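Local coordinates for protein phosphodiesterase (Salpingoeca rosetta, PDB 7D7P) that belongs to the all-helical cyclic nucleotide phosphodiesterase family of the HD clan and binds a zinc ion, with a magnesium ion also present, at residues 92-97 against 107-112. Sequence-based numbering, arbitrary orientation.
Sequences KWLQKV and HNWRHA. With ZN (zinc ion), chain G.
H111 NE2 binds the zinc ion at 2.3 Å, while W109, two residues earlier in the same first turn, reaches V97 and L94 of helix 87-99. The imidazole of H111 is held at both nitrogens, since ND1 is hydrogen-bonded to H262, which helps fix the rotation of the ring. A water on the zinc ion, 2.4 Å from the metal, is also hydrogen-bonded to H107 NE2. The helix that presents H111 is capped by N108: OD1 accepts from H111 N at 3.0 Å, with an N-H...O angle of 150°, and N108 ND2 is tied to N104 O.

W109 makes the bridge to the other helix. With chi1 at 162° the indole swings away from its own backbone nitrogen, which carries the six-membered ring forward to 92-97. There V97 CG1 comes at the ring edge, near the indole plane, 3.5 Å from W109 CZ3. The two side chains cross at about a right angle. W109 CH2 lies 4.1 Å from the carbonyl oxygen L94 O, a looser approach, and L94 CD2 is 4.4 Å from the same carbon.

V97 splits its two methyls between tryptophans: CG2 sits 3.5 Å above one face of W93, one helical turn earlier, toward the rim of that ring. All three residues that touch are buried; helix 63-76 also packs on L94 and W109, through C70, V71 and L66. This plain apolar contact thus seats the start of helix 109-126 against helix 87-99, W109 and H111 leaving the same turn in different directions. H146, D147 and D260 join H111 around the zinc ion, the two-histidine, two-aspartate site characteristic of the all-helical HD-type phosphodiesterase fold.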
loop_
_atom_site.group_PDB
_atom_site.type_symbol
_atom_site.label_atom_id
_atom_site.label_comp_id
_atom_site.label_asym_id
_atom_site.label_seq_id
_atom_site.Cartn_x
_atom_site.Cartn_y
_atom_site.Cartn_z
ATOM N N LYS A 92 26.333 37.144 1.387
ATOM C CA LYS A 92 27.109 36.894 0.176
ATOM C C LYS A 92 27.152 35.405 -0.149
ATOM O O LYS A 92 27.051 35.013 -1.317
ATOM C CB LYS A 92 28.523 37.455 0.335
ATOM C CG LYS A 92 29.383 37.355 -0.916
ATOM C CD LYS A 92 28.764 38.115 -2.082
ATOM C CE LYS A 92 28.648 39.602 -1.778
ATOM N NZ LYS A 92 27.891 40.333 -2.835
ATOM N N TRP A 93 27.297 34.562 0.876
ATOM C CA TRP A 93 27.233 33.118 0.668
ATOM C C TRP A 93 25.865 32.699 0.139
ATOM O O TRP A 93 25.773 31.903 -0.804
ATOM C CB TRP A 93 27.562 32.397 1.977
ATOM C CG TRP A 93 27.290 30.923 1.964
ATOM C CD1 TRP A 93 28.065 29.950 1.405
ATOM C CD2 TRP A 93 26.169 30.253 2.555
ATOM N NE1 TRP A 93 27.494 28.715 1.605
ATOM C CE2 TRP A 93 26.329 28.875 2.307
ATOM C CE3 TRP A 93 25.043 30.685 3.265
ATOM C CZ2 TRP A 93 25.406 27.924 2.745
ATOM C CZ3 TRP A 93 24.127 29.740 3.700
ATOM C CH2 TRP A 93 24.317 28.376 3.438
ATOM N N LEU A 94 24.792 33.238 0.723
ATOM C CA LEU A 94 23.445 32.945 0.238
ATOM C C LEU A 94 23.299 33.293 -1.237
ATOM O O LEU A 94 22.736 32.514 -2.015
ATOM C CB LEU A 94 22.412 33.707 1.068
ATOM C CG LEU A 94 22.097 33.151 2.454
ATOM C CD1 LEU A 94 21.125 34.062 3.192
ATOM C CD2 LEU A 94 21.530 31.756 2.327
ATOM N N GLN A 95 23.798 34.463 -1.638
ATOM C CA GLN A 95 23.734 34.858 -3.042
ATOM C C GLN A 95 24.512 33.891 -3.927
ATOM O O GLN A 95 24.022 33.475 -4.982
ATOM C CB GLN A 95 24.268 36.282 -3.203
ATOM C CG GLN A 95 24.304 36.778 -4.637
ATOM C CD GLN A 95 24.862 38.185 -4.750
ATOM O OE1 GLN A 95 25.838 38.535 -4.085
ATOM N NE2 GLN A 95 24.235 39.005 -5.585
ATOM N N LYS A 96 25.726 33.521 -3.511
ATOM C CA LYS A 96 26.526 32.603 -4.315
ATOM C C LYS A 96 25.882 31.223 -4.400
ATOM O O LYS A 96 25.987 30.559 -5.436
ATOM C CB LYS A 96 27.941 32.498 -3.748
ATOM C CG LYS A 96 28.887 31.659 -4.593
ATOM C CD LYS A 96 29.104 32.269 -5.970
ATOM C CE LYS A 96 30.164 31.505 -6.754
ATOM N NZ LYS A 96 30.615 32.252 -7.964
ATOM N N VAL A 97 25.208 30.782 -3.335
ATOM C CA VAL A 97 24.477 29.516 -3.388
ATOM C C VAL A 97 23.389 29.580 -4.454
ATOM O O VAL A 97 23.235 28.660 -5.267
ATOM C CB VAL A 97 23.893 29.167 -2.006
ATOM C CG1 VAL A 97 22.922 27.999 -2.122
ATOM C CG2 VAL A 97 25.008 28.826 -1.027
ATOM N N HIS A 107 14.408 20.963 -9.310
ATOM C CA HIS A 107 15.677 21.046 -8.585
ATOM C C HIS A 107 16.259 22.443 -8.778
ATOM O O HIS A 107 17.206 22.665 -9.536
ATOM C CB HIS A 107 16.639 19.960 -9.051
ATOM C CG HIS A 107 16.230 18.576 -8.644
ATOM N ND1 HIS A 107 15.517 17.736 -9.471
ATOM C CD2 HIS A 107 16.432 17.890 -7.494
ATOM C CE1 HIS A 107 15.299 16.590 -8.850
ATOM N NE2 HIS A 107 15.843 16.659 -7.648
ATOM N N ASN A 108 15.674 23.401 -8.060
ATOM C CA ASN A 108 16.039 24.804 -8.201
ATOM C C ASN A 108 16.297 25.438 -6.837
ATOM O O ASN A 108 16.298 24.748 -5.812
ATOM C CB ASN A 108 14.939 25.568 -8.949
ATOM C CG ASN A 108 13.550 25.308 -8.380
ATOM O OD1 ASN A 108 13.347 25.342 -7.166
ATOM N ND2 ASN A 108 12.585 25.049 -9.259
ATOM N N TRP A 109 16.507 26.757 -6.821
ATOM C CA TRP A 109 16.808 27.451 -5.570
ATOM C C TRP A 109 15.653 27.364 -4.583
ATOM O O TRP A 109 15.877 27.338 -3.368
ATOM C CB TRP A 109 17.156 28.910 -5.862
ATOM C CG TRP A 109 17.073 29.848 -4.680
ATOM C CD1 TRP A 109 16.161 30.848 -4.493
ATOM C CD2 TRP A 109 17.960 29.900 -3.554
ATOM N NE1 TRP A 109 16.416 31.510 -3.318
ATOM C CE2 TRP A 109 17.515 30.949 -2.722
ATOM C CE3 TRP A 109 19.083 29.164 -3.168
ATOM C CZ2 TRP A 109 18.150 31.272 -1.525
ATOM C CZ3 TRP A 109 19.712 29.487 -1.977
ATOM C CH2 TRP A 109 19.245 30.533 -1.170
ATOM N N ARG A 110 14.415 27.320 -5.077
ATOM C CA ARG A 110 13.279 27.231 -4.169
ATOM C C ARG A 110 13.176 25.850 -3.532
ATOM O O ARG A 110 12.722 25.733 -2.388
ATOM C CB ARG A 110 11.993 27.599 -4.906
ATOM C CG ARG A 110 11.799 29.104 -5.009
ATOM C CD ARG A 110 10.638 29.490 -5.908
ATOM N NE ARG A 110 10.294 30.901 -5.747
ATOM C CZ ARG A 110 10.969 31.906 -6.296
ATOM N NH1 ARG A 110 12.032 31.665 -7.053
ATOM N NH2 ARG A 110 10.581 33.157 -6.090
ATOM N N HIS A 111 13.601 24.801 -4.240
ATOM C CA HIS A 111 13.679 23.480 -3.622
ATOM C C HIS A 111 14.704 23.465 -2.493
ATOM O O HIS A 111 14.477 22.849 -1.445
ATOM C CB HIS A 111 14.027 22.425 -4.673
ATOM C CG HIS A 111 14.339 21.077 -4.099
ATOM N ND1 HIS A 111 13.448 20.377 -3.315
ATOM C CD2 HIS A 111 15.444 20.299 -4.196
ATOM C CE1 HIS A 111 13.988 19.227 -2.953
ATOM N NE2 HIS A 111 15.199 19.155 -3.473
ATOM N N ALA A 112 15.839 24.139 -2.692
ATOM C CA ALA A 112 16.851 24.214 -1.643
ATOM C C ALA A 112 16.307 24.901 -0.395
ATOM O O ALA A 112 16.547 24.443 0.728
ATOM C CB ALA A 112 18.091 24.946 -2.158
HETATM ZN ZN ZN G . 16.813 17.595 -3.277
HETATM O O HOH W 1 15.548 16.271 -4.792
HETATM O O HOH W 2 18.364 15.648 -3.371
#